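Local coordinates for Lin2111 protein (Listeria innocua, PDB 3EDP) that probably acts as a GntR-family transcription regulator, joining a winged-helix DNA-binding domain to a UTRA domain, although its function has not been established, at residues A[111-114]-A[115-118]; A[143-147]-A[148-152]; A[151-155]-A[156-160]; A[208-211]-A[212-216]. All coordinates share one frame; numbering follows the deposited sequence.

Contact 1: A[111-114]-A[115-118]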
loop_
_atom_site.group_PDB
_atom_site.type_symbol
_atom_site.label_atom_id
_atom_site.label_comp_id
_atom_site.label_asym_id
_atom_site.label_seq_id
_atom_site.Cartn_x
_atom_site.Cartn_y
_atom_site.Cartn_z
ATOM N N LYS A 111 24.446 -0.174 -6.871
ATOM C CA LYS A 111 24.619 -0.655 -5.498
ATOM C C LYS A 111 23.383 -0.515 -4.616
ATOM O O LYS A 111 22.999 -1.455 -3.924
ATOM C CB LYS A 111 25.802 0.049 -4.824
ATOM C CG LYS A 111 27.073 -0.782 -4.784
ATOM C CD LYS A 111 27.550 -1.140 -6.182
ATOM C CE LYS A 111 28.218 -2.501 -6.189
ATOM N NZ LYS A 111 27.250 -3.558 -5.785
ATOM N N PHE A 112 22.773 0.664 -4.635
ATOM C CA PHE A 112 21.670 0.967 -3.735
ATOM C C PHE A 112 20.458 0.062 -3.947
ATOM O O PHE A 112 19.918 -0.484 -2.989
ATOM C CB PHE A 112 21.268 2.439 -3.850
ATOM C CG PHE A 112 20.128 2.821 -2.956
ATOM C CD1 PHE A 112 20.306 2.906 -1.585
ATOM C CD2 PHE A 112 18.875 3.084 -3.483
ATOM C CE1 PHE A 112 19.254 3.251 -0.754
ATOM C CE2 PHE A 112 17.821 3.433 -2.658
ATOM C CZ PHE A 112 18.011 3.516 -1.291
ATOM N N TYR A 113 20.035 -0.100 -5.197
ATOM C CA TYR A 113 18.883 -0.948 -5.502
ATOM C C TYR A 113 19.221 -2.435 -5.438
ATOM O O TYR A 113 18.393 -3.239 -5.016
ATOM C CB TYR A 113 18.284 -0.606 -6.870
ATOM C CG TYR A 113 17.626 0.750 -6.915
ATOM C CD1 TYR A 113 16.737 1.147 -5.925
ATOM C CD2 TYR A 113 17.880 1.628 -7.954
ATOM C CE1 TYR A 113 16.136 2.390 -5.965
ATOM C CE2 TYR A 113 17.283 2.871 -8.002
ATOM C CZ TYR A 113 16.411 3.249 -7.005
ATOM O OH TYR A 113 15.815 4.489 -7.061
ATOM N N ALA A 114 20.427 -2.798 -5.869
ATOM C CA ALA A 114 20.873 -4.186 -5.812
ATOM C C ALA A 114 20.791 -4.710 -4.385
ATOM O O ALA A 114 20.414 -5.857 -4.153
ATOM C CB ALA A 114 22.293 -4.314 -6.338
ATOM N N GLU A 115 21.143 -3.857 -3.431
ATOM C CA GLU A 115 21.122 -4.226 -2.024
ATOM C C GLU A 115 19.691 -4.391 -1.503
ATOM O O GLU A 115 19.411 -5.299 -0.718
ATOM C CB GLU A 115 21.899 -3.198 -1.194
ATOM C CG GLU A 115 21.581 -3.213 0.289
ATOM C CD GLU A 115 20.412 -2.309 0.640
ATOM O OE1 GLU A 115 20.283 -1.233 0.011
ATOM O OE2 GLU A 115 19.629 -2.670 1.546
ATOM N N ILE A 116 18.791 -3.516 -1.946
ATOM C CA ILE A 116 17.386 -3.613 -1.561
ATOM C C ILE A 116 16.702 -4.851 -2.141
ATOM O O ILE A 116 15.989 -5.560 -1.435
ATOM C CB ILE A 116 16.597 -2.365 -1.983
ATOM C CG1 ILE A 116 17.037 -1.159 -1.152
ATOM C CG2 ILE A 116 15.100 -2.610 -1.823
ATOM C CD1 ILE A 116 16.540 0.171 -1.683
ATOM N N PHE A 117 16.914 -5.107 -3.426
ATOM C CA PHE A 117 16.293 -6.253 -4.086
ATOM C C PHE A 117 17.056 -7.533 -3.805
ATOM O O PHE A 117 16.572 -8.629 -4.085
ATOM C CB PHE A 117 16.208 -6.030 -5.602
ATOM C CG PHE A 117 15.145 -5.049 -6.011
ATOM C CD1 PHE A 117 13.802 -5.383 -5.917
ATOM C CD2 PHE A 117 15.487 -3.794 -6.488
ATOM C CE1 PHE A 117 12.819 -4.484 -6.297
ATOM C CE2 PHE A 117 14.511 -2.890 -6.864
ATOM C CZ PHE A 117 13.176 -3.231 -6.767
ATOM N N GLY A 118 18.257 -7.392 -3.256
ATOM C CA GLY A 118 19.146 -8.527 -3.100
ATOM C C GLY A 118 19.479 -9.120 -4.454
ATOM O O GLY A 118 19.390 -10.331 -4.644
#
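Residues 111-114 run straight on into 115-118, taking in nearly all of the short helix 110-117 and G118 just beyond it. E115 N bonds to K111 O at 3.1 Å, and F117 N bonds to Y113 O at 2.9 Å. The second is the straighter of the two, with 171° at the hydrogen. Between them, I116 N reaches F112 O in a weak bond of 3.4 Å. G118 then leaves the helix with positive phi.

The main side-chain contact is F112 with I116, one turn apart. F112 CG stands anti to the backbone N (chi1 180°), on the side of its carbonyl carbon, and the ring leans toward the C-terminal end. I116 CD1 lies over one ring face, offset toward the rim. I116 CD1 makes a CH-pi contact 3.9 Å from the centroid of the F112 ring; its nearest ring atom is F112 CE2. This is i to i+4 packing along an alpha helix in the UTRA domain. The helix lies against the six-stranded antiparallel sheet: Y113 and F117 touch I144 of strand 137-146, and I116 and F117 touch I219 of strand 215-225. F117 keeps close to its own helix, with CD2 3.3 Å from Y113 O. E115 bends at chi2, which brings OE1 to 3.1 Å from F112 O. Both atoms are acceptors, so no bond forms between them. K111 turns its amine to a salt bridge with E121. The Y113 hydroxyl bonds to a bound glycerol, probably from the crystallisation liquor.

Contact 2: A[143-147]-A[148-152]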
loop_
_atom_site.group_PDB
_atom_site.type_symbol
_atom_site.label_atom_id
_atom_site.label_comp_id
_atom_site.label_asym_id
_atom_site.label_seq_id
_atom_site.Cartn_x
_atom_site.Cartn_y
_atom_site.Cartn_z
ATOM N N LEU A 143 9.021 4.664 -9.796
ATOM C CA LEU A 143 8.867 3.221 -9.642
ATOM C C LEU A 143 10.086 2.492 -10.194
ATOM O O LEU A 143 10.610 2.839 -11.263
ATOM C CB LEU A 143 7.662 2.738 -10.439
ATOM C CG LEU A 143 6.264 2.679 -9.843
ATOM C CD1 LEU A 143 5.735 4.076 -9.567
ATOM C CD2 LEU A 143 5.356 1.924 -10.805
ATOM N N ILE A 144 10.519 1.472 -9.469
ATOM C CA ILE A 144 11.617 0.626 -9.897
ATOM C C ILE A 144 11.138 -0.828 -9.923
ATOM O O ILE A 144 10.692 -1.355 -8.906
ATOM C CB ILE A 144 12.824 0.759 -8.954
ATOM C CG1 ILE A 144 13.231 2.229 -8.803
ATOM C CG2 ILE A 144 13.994 -0.083 -9.462
ATOM C CD1 ILE A 144 13.846 2.845 -10.051
ATOM N N LEU A 145 11.216 -1.458 -11.092
ATOM C CA LEU A 145 10.791 -2.848 -11.282
ATOM C C LEU A 145 11.905 -3.635 -11.964
ATOM O O LEU A 145 12.237 -3.360 -13.105
ATOM C CB LEU A 145 9.560 -2.908 -12.187
ATOM C CG LEU A 145 8.298 -2.119 -11.829
ATOM C CD1 LEU A 145 7.247 -2.266 -12.932
ATOM C CD2 LEU A 145 7.740 -2.593 -10.519
ATOM N N PRO A 146 12.487 -4.623 -11.269
ATOM C CA PRO A 146 13.547 -5.425 -11.896
ATOM C C PRO A 146 13.039 -6.194 -13.115
ATOM O O PRO A 146 11.966 -6.801 -13.079
ATOM C CB PRO A 146 13.961 -6.397 -10.785
ATOM C CG PRO A 146 13.510 -5.735 -9.513
ATOM C CD PRO A 146 12.246 -5.021 -9.875
ATOM N N LEU A 147 13.820 -6.145 -14.189
ATOM C CA LEU A 147 13.504 -6.818 -15.438
ATOM C C LEU A 147 13.199 -8.290 -15.240
ATOM O O LEU A 147 12.222 -8.798 -15.779
ATOM C CB LEU A 147 14.670 -6.679 -16.415
ATOM C CG LEU A 147 14.575 -5.542 -17.421
ATOM C CD1 LEU A 147 13.541 -5.884 -18.477
ATOM C CD2 LEU A 147 14.247 -4.228 -16.720
ATOM N N GLY A 148 14.051 -8.966 -14.474
ATOM C CA GLY A 148 13.903 -10.391 -14.217
ATOM C C GLY A 148 12.637 -10.776 -13.468
ATOM O O GLY A 148 12.291 -11.950 -13.391
ATOM N N LEU A 149 11.950 -9.788 -12.908
ATOM C CA LEU A 149 10.726 -10.032 -12.158
ATOM C C LEU A 149 9.500 -9.649 -12.991
ATOM O O LEU A 149 8.382 -10.066 -12.694
ATOM C CB LEU A 149 10.743 -9.232 -10.850
ATOM C CG LEU A 149 11.308 -9.889 -9.584
ATOM C CD1 LEU A 149 12.300 -11.000 -9.891
ATOM C CD2 LEU A 149 11.914 -8.852 -8.653
ATOM N N TYR A 150 9.716 -8.829 -14.018
ATOM C CA TYR A 150 8.652 -8.457 -14.955
ATOM C C TYR A 150 9.070 -8.740 -16.411
ATOM O O TYR A 150 8.897 -7.892 -17.291
ATOM C CB TYR A 150 8.252 -6.984 -14.758
ATOM C CG TYR A 150 7.751 -6.703 -13.353
ATOM C CD1 TYR A 150 6.393 -6.578 -13.087
ATOM C CD2 TYR A 150 8.640 -6.602 -12.287
ATOM C CE1 TYR A 150 5.934 -6.340 -11.804
ATOM C CE2 TYR A 150 8.185 -6.373 -10.998
ATOM C CZ TYR A 150 6.832 -6.240 -10.764
ATOM O OH TYR A 150 6.373 -6.017 -9.486
ATOM N N PRO A 151 9.602 -9.952 -16.665
ATOM C CA PRO A 151 10.231 -10.328 -17.941
ATOM C C PRO A 151 9.316 -10.223 -19.161
ATOM O O PRO A 151 9.795 -9.904 -20.245
ATOM C CB PRO A 151 10.601 -11.803 -17.715
ATOM C CG PRO A 151 9.624 -12.263 -16.690
ATOM C CD PRO A 151 9.570 -11.100 -15.744
ATOM N N ASP A 152 8.025 -10.483 -18.990
ATOM C CA ASP A 152 7.134 -10.636 -20.138
ATOM C C ASP A 152 6.357 -9.376 -20.519
ATOM O O ASP A 152 5.633 -9.365 -21.516
ATOM C CB ASP A 152 6.174 -11.807 -19.903
ATOM C CG ASP A 152 6.901 -13.130 -19.733
ATOM O OD1 ASP A 152 7.833 -13.403 -20.524
ATOM O OD2 ASP A 152 6.544 -13.895 -18.811
#
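L145 lays its side chain over one face of the Y150 ring. The two side chains cross at about a right angle. L145 CD1 sits above the ring centre, and L145 CD2 is 3.8 Å from Y150 CZ. L145 CB adds an off-centre CH-pi contact to the same ring. The site is the end of strand 137-146 of the UTRA sheet, where a type I beta turn over 146-149 leads into the loop before helix 163-167.

P146 O holds the turn. It accepts from L149 N at 3.0 Å and from Y150 N at 3.2 Å. The Y150 donor lies in the carbonyl plane, whereas the L149 donor stands 57° out of it. Y150 N also makes a weak bond to L147 O.

Y150 CG is anti to its own carbonyl carbon (chi1 -60°), which carries the ring back along the strand to L145. The hydroxyl bonds to V167 O, so the far end of the ring is held too. I217 and A218 of strand 215-225 also touch Y150.

P146 and L149 form a second apolar pair, with P146 CG 3.6 Å from L149 CD2. The same P146 O also lies at the edge of the Y150 ring, in its plane, 3.4 Å from Y150 CD2.

Contact 3: A[151-155]-A[156-160]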
loop_
_atom_site.group_PDB
_atom_site.type_symbol
_atom_site.label_atom_id
_atom_site.label_comp_id
_atom_site.label_asym_id
_atom_site.label_seq_id
_atom_site.Cartn_x
_atom_site.Cartn_y
_atom_site.Cartn_z
ATOM N N PRO A 151 9.602 -9.952 -16.665
ATOM C CA PRO A 151 10.231 -10.328 -17.941
ATOM C C PRO A 151 9.316 -10.223 -19.161
ATOM O O PRO A 151 9.795 -9.904 -20.245
ATOM C CB PRO A 151 10.601 -11.803 -17.715
ATOM C CG PRO A 151 9.624 -12.263 -16.690
ATOM C CD PRO A 151 9.570 -11.100 -15.744
ATOM N N ASP A 152 8.025 -10.483 -18.990
ATOM C CA ASP A 152 7.134 -10.636 -20.138
ATOM C C ASP A 152 6.357 -9.376 -20.519
ATOM O O ASP A 152 5.633 -9.365 -21.516
ATOM C CB ASP A 152 6.174 -11.807 -19.903
ATOM C CG ASP A 152 6.901 -13.130 -19.733
ATOM O OD1 ASP A 152 7.833 -13.403 -20.524
ATOM O OD2 ASP A 152 6.544 -13.895 -18.811
ATOM N N LEU A 153 6.506 -8.319 -19.733
ATOM C CA LEU A 153 5.785 -7.082 -19.998
ATOM C C LEU A 153 6.370 -6.318 -21.185
ATOM O O LEU A 153 7.569 -6.063 -21.233
ATOM C CB LEU A 153 5.802 -6.181 -18.759
ATOM C CG LEU A 153 4.796 -6.475 -17.644
ATOM C CD1 LEU A 153 5.038 -7.847 -17.048
ATOM C CD2 LEU A 153 4.879 -5.399 -16.570
ATOM N N GLN A 154 5.520 -5.958 -22.140
ATOM C CA GLN A 154 5.904 -4.997 -23.171
ATOM C C GLN A 154 5.570 -3.593 -22.673
ATOM O O GLN A 154 4.940 -3.444 -21.622
ATOM C CB GLN A 154 5.181 -5.292 -24.483
ATOM C CG GLN A 154 5.435 -6.700 -24.994
ATOM C CD GLN A 154 4.566 -7.060 -26.180
ATOM O OE1 GLN A 154 4.113 -6.186 -26.923
ATOM N NE2 GLN A 154 4.330 -8.355 -26.366
ATOM N N ALA A 155 5.988 -2.572 -23.419
ATOM C CA ALA A 155 5.776 -1.180 -23.027
ATOM C C ALA A 155 4.321 -0.877 -22.653
ATOM O O ALA A 155 4.055 -0.260 -21.622
ATOM C CB ALA A 155 6.250 -0.236 -24.128
ATOM N N LYS A 156 3.392 -1.320 -23.495
ATOM C CA LYS A 156 1.972 -1.050 -23.297
ATOM C C LYS A 156 1.378 -1.756 -22.071
ATOM O O LYS A 156 0.255 -1.463 -21.667
ATOM C CB LYS A 156 1.185 -1.442 -24.547
ATOM C CG LYS A 156 1.476 -2.843 -25.043
ATOM C CD LYS A 156 0.940 -3.039 -26.459
ATOM C CE LYS A 156 1.389 -4.365 -27.054
ATOM N NZ LYS A 156 0.893 -5.526 -26.267
ATOM N N ASP A 157 2.124 -2.695 -21.494
ATOM C CA ASP A 157 1.653 -3.416 -20.321
ATOM C C ASP A 157 1.924 -2.651 -19.034
ATOM O O ASP A 157 1.360 -2.968 -17.993
ATOM C CB ASP A 157 2.298 -4.800 -20.259
ATOM C CG ASP A 157 1.880 -5.683 -21.419
ATOM O OD1 ASP A 157 0.661 -5.752 -21.685
ATOM O OD2 ASP A 157 2.771 -6.273 -22.072
ATOM N N PHE A 158 2.792 -1.647 -19.105
ATOM C CA PHE A 158 3.131 -0.881 -17.912
ATOM C C PHE A 158 2.084 0.194 -17.637
ATOM O O PHE A 158 2.385 1.394 -17.590
ATOM C CB PHE A 158 4.542 -0.289 -18.021
ATOM C CG PHE A 158 5.629 -1.323 -17.973
ATOM C CD1 PHE A 158 6.274 -1.618 -16.783
ATOM C CD2 PHE A 158 5.988 -2.022 -19.116
ATOM C CE1 PHE A 158 7.267 -2.585 -16.740
ATOM C CE2 PHE A 158 6.980 -2.981 -19.077
ATOM C CZ PHE A 158 7.617 -3.266 -17.890
ATOM N N GLN A 159 0.842 -0.249 -17.471
ATOM C CA GLN A 159 -0.247 0.662 -17.143
ATOM C C GLN A 159 -0.040 1.193 -15.735
ATOM O O GLN A 159 0.219 0.420 -14.810
ATOM C CB GLN A 159 -1.600 -0.043 -17.270
ATOM C CG GLN A 159 -1.799 -0.697 -18.636
ATOM C CD GLN A 159 -3.207 -1.249 -18.830
ATOM O OE1 GLN A 159 -3.896 -1.593 -17.865
ATOM N NE2 GLN A 159 -3.639 -1.334 -20.081
ATOM N N ILE A 160 -0.126 2.508 -15.570
ATOM C CA ILE A 160 0.111 3.102 -14.255
ATOM C C ILE A 160 -1.135 3.710 -13.616
ATOM O O ILE A 160 -1.026 4.522 -12.706
ATOM C CB ILE A 160 1.238 4.156 -14.284
ATOM C CG1 ILE A 160 0.860 5.314 -15.211
ATOM C CG2 ILE A 160 2.559 3.510 -14.680
ATOM C CD1 ILE A 160 1.808 6.498 -15.126
#
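D157 OD2 takes the backbone N-H of Q154 at 2.8 Å, with 154° at the hydrogen. The carboxylate uses its anti lone pair, the one away from OD1. D157 N answers with a 2.9 Å bond to Q154 O, so the two residues are joined by a reciprocal pair of bonds. A chi1 of -65° sets D157 CG beside its backbone N and turns the carboxylate back over Q154 N.

The D157 N to Q154 O bond closes the short 3-10 turn at 155-157, in the loop between strand 137-146 and helix 163-167 of the UTRA domain, and the carboxylate bond reinforces it. F158 N continues the turn with a bond to A155 O at 3.1 Å. F158 is itself the centre of an inverse gamma turn.

L153 and F158 cross at about a right angle. L153 CD2 sits over one face of the ring, offset toward the rim, in a CH-pi contact. L153 CB is 3.4 Å from F158 CE2. The ring edge faces backbone, with F158 CD2 3.1 Å from Q154 O. F158 also meets the rings of Y126 and F104. Q154 and K156 run alongside each other, and Q154 OE1 is hydrogen-bonded to K28 NZ.

Contact 4: A[208-211]-A[212-216]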
loop_
_atom_site.group_PDB
_atom_site.type_symbol
_atom_site.label_atom_id
_atom_site.label_comp_id
_atom_site.label_asym_id
_atom_site.label_seq_id
_atom_site.Cartn_x
_atom_site.Cartn_y
_atom_site.Cartn_z
ATOM N N VAL A 208 8.135 -0.479 -0.359
ATOM C CA VAL A 208 8.758 -1.677 -0.893
ATOM C C VAL A 208 7.692 -2.771 -0.965
ATOM O O VAL A 208 7.074 -3.101 0.037
ATOM C CB VAL A 208 9.930 -2.145 -0.022
ATOM C CG1 VAL A 208 10.526 -3.432 -0.592
ATOM C CG2 VAL A 208 10.988 -1.048 0.069
ATOM N N PHE A 209 7.444 -3.297 -2.158
ATOM C CA PHE A 209 6.429 -4.327 -2.332
ATOM C C PHE A 209 7.118 -5.688 -2.307
ATOM O O PHE A 209 8.131 -5.894 -2.990
ATOM C CB PHE A 209 5.681 -4.148 -3.652
ATOM C CG PHE A 209 4.908 -2.851 -3.766
ATOM C CD1 PHE A 209 3.559 -2.803 -3.454
ATOM C CD2 PHE A 209 5.523 -1.696 -4.217
ATOM C CE1 PHE A 209 2.835 -1.621 -3.580
ATOM C CE2 PHE A 209 4.809 -0.507 -4.342
ATOM C CZ PHE A 209 3.463 -0.470 -4.022
ATOM N N TYR A 210 6.579 -6.607 -1.513
ATOM C CA TYR A 210 7.161 -7.937 -1.367
ATOM C C TYR A 210 6.244 -9.021 -1.899
ATOM O O TYR A 210 5.026 -8.950 -1.729
ATOM C CB TYR A 210 7.423 -8.242 0.112
ATOM C CG TYR A 210 8.544 -7.442 0.733
ATOM C CD1 TYR A 210 9.834 -7.953 0.778
ATOM C CD2 TYR A 210 8.314 -6.184 1.283
ATOM C CE1 TYR A 210 10.866 -7.242 1.344
ATOM C CE2 TYR A 210 9.349 -5.462 1.864
ATOM C CZ TYR A 210 10.622 -5.998 1.884
ATOM O OH TYR A 210 11.663 -5.306 2.448
ATOM N N ALA A 211 6.844 -10.019 -2.540
ATOM C CA ALA A 211 6.213 -11.318 -2.720
ATOM C C ALA A 211 6.437 -12.116 -1.432
ATOM O O ALA A 211 7.236 -11.715 -0.587
ATOM C CB ALA A 211 6.826 -12.060 -3.915
ATOM N N GLU A 212 5.741 -13.241 -1.287
ATOM C CA GLU A 212 5.926 -14.115 -0.128
ATOM C C GLU A 212 7.395 -14.464 0.102
ATOM O O GLU A 212 8.204 -14.447 -0.829
ATOM C CB GLU A 212 5.105 -15.401 -0.275
ATOM C CG GLU A 212 3.780 -15.370 0.467
ATOM C CD GLU A 212 3.057 -16.699 0.430
ATOM O OE1 GLU A 212 2.450 -17.011 -0.617
ATOM O OE2 GLU A 212 3.078 -17.424 1.451
ATOM N N ASN A 213 7.728 -14.777 1.351
ATOM C CA ASN A 213 9.079 -15.213 1.726
ATOM C C ASN A 213 10.134 -14.120 1.598
ATOM O O ASN A 213 11.273 -14.378 1.205
ATOM C CB ASN A 213 9.503 -16.459 0.936
ATOM C CG ASN A 213 10.662 -17.204 1.593
ATOM O OD1 ASN A 213 10.818 -17.189 2.817
ATOM N ND2 ASN A 213 11.476 -17.866 0.777
ATOM N N ASP A 214 9.739 -12.894 1.919
ATOM C CA ASP A 214 10.679 -11.798 2.083
ATOM C C ASP A 214 11.390 -11.432 0.780
ATOM O O ASP A 214 12.562 -11.067 0.791
ATOM C CB ASP A 214 11.709 -12.148 3.160
ATOM C CG ASP A 214 12.499 -10.941 3.621
ATOM O OD1 ASP A 214 11.937 -9.826 3.591
ATOM O OD2 ASP A 214 13.678 -11.103 4.006
HETATM N N MSE A 215 10.675 -11.524 -0.335
HETATM C CA MSE A 215 11.256 -11.193 -1.635
HETATM C C MSE A 215 10.697 -9.887 -2.203
HETATM O O MSE A 215 9.551 -9.841 -2.653
HETATM C CB MSE A 215 11.016 -12.317 -2.639
HETATM C CG MSE A 215 11.567 -12.000 -4.029
HETATM SE SE MSE A 215 10.756 -13.117 -5.394
HETATM C CE MSE A 215 12.075 -14.555 -5.389
ATOM N N PRO A 216 11.514 -8.824 -2.191
ATOM C CA PRO A 216 11.102 -7.528 -2.745
ATOM C C PRO A 216 10.937 -7.659 -4.251
ATOM O O PRO A 216 11.799 -8.235 -4.908
ATOM C CB PRO A 216 12.290 -6.610 -2.430
ATOM C CG PRO A 216 13.144 -7.366 -1.447
ATOM C CD PRO A 216 12.919 -8.812 -1.756
#
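Y210 and P216 cross at a slant on one face of the sheet. Y210 CE1 lies 3.6 Å from P216 CG, and Y210 CD1 is 3.5 Å from P216 N. With chi1 near -70°, the ring starts out beside Y210 N and leans across to the partner strand. D214 runs alongside the same ring and points the same way. Its carboxylate plane is only 18° from the ring plane, and D214 OD1 approaches Y210 CE1 to 3.6 Å. V208 lies beside P216 on this face, with V208 CG1 4.1 Å from P216 CB.

The backbone is an antiparallel beta hairpin of strands 201-211 and 215-225 in the UTRA sheet, turning through E212, N213 and D214. N213 and D214 both have positive phi. Y210 and P216 form a non-hydrogen-bonded pair, and A211 and M215 the hydrogen-bonded pair next to the turn. A211 N bonds to M215 O at 2.7 Å. The return bond, M215 N to A211 O, is weak at 3.5 Å. P216 CA makes a CA-H...O contact with F209 O.

A211 and M215 point to the other face. M215 is a selenomethionine, and its SE is 4.3 Å from A211 CB; both side chains also touch Y172. On the tyrosine side, the Y210 hydroxyl makes a weak hydrogen bond to E178 of strand 176-185, at the edge of the sheet within this chain.

All four contacts are local and follow one another along the chain within the UTRA domain. Contact 1 spans nearly all of helix 110-117 and its exit at G118. Contact 2 closes the turn after strand 137-146. Contact 3 closes the next turn of the same loop and shares P151 and D152 with contact 2. Contact 4 closes the hairpin of strands 201-211 and 215-225. None encloses another. P146 of contact 2 packs on F117 of contact 1, which joins helix to sheet. P216 of contact 4 touches both I116 and L149. L145 meets F158, linking contacts 2 and 3. Contact 3 touches neither contact 1 nor contact 4.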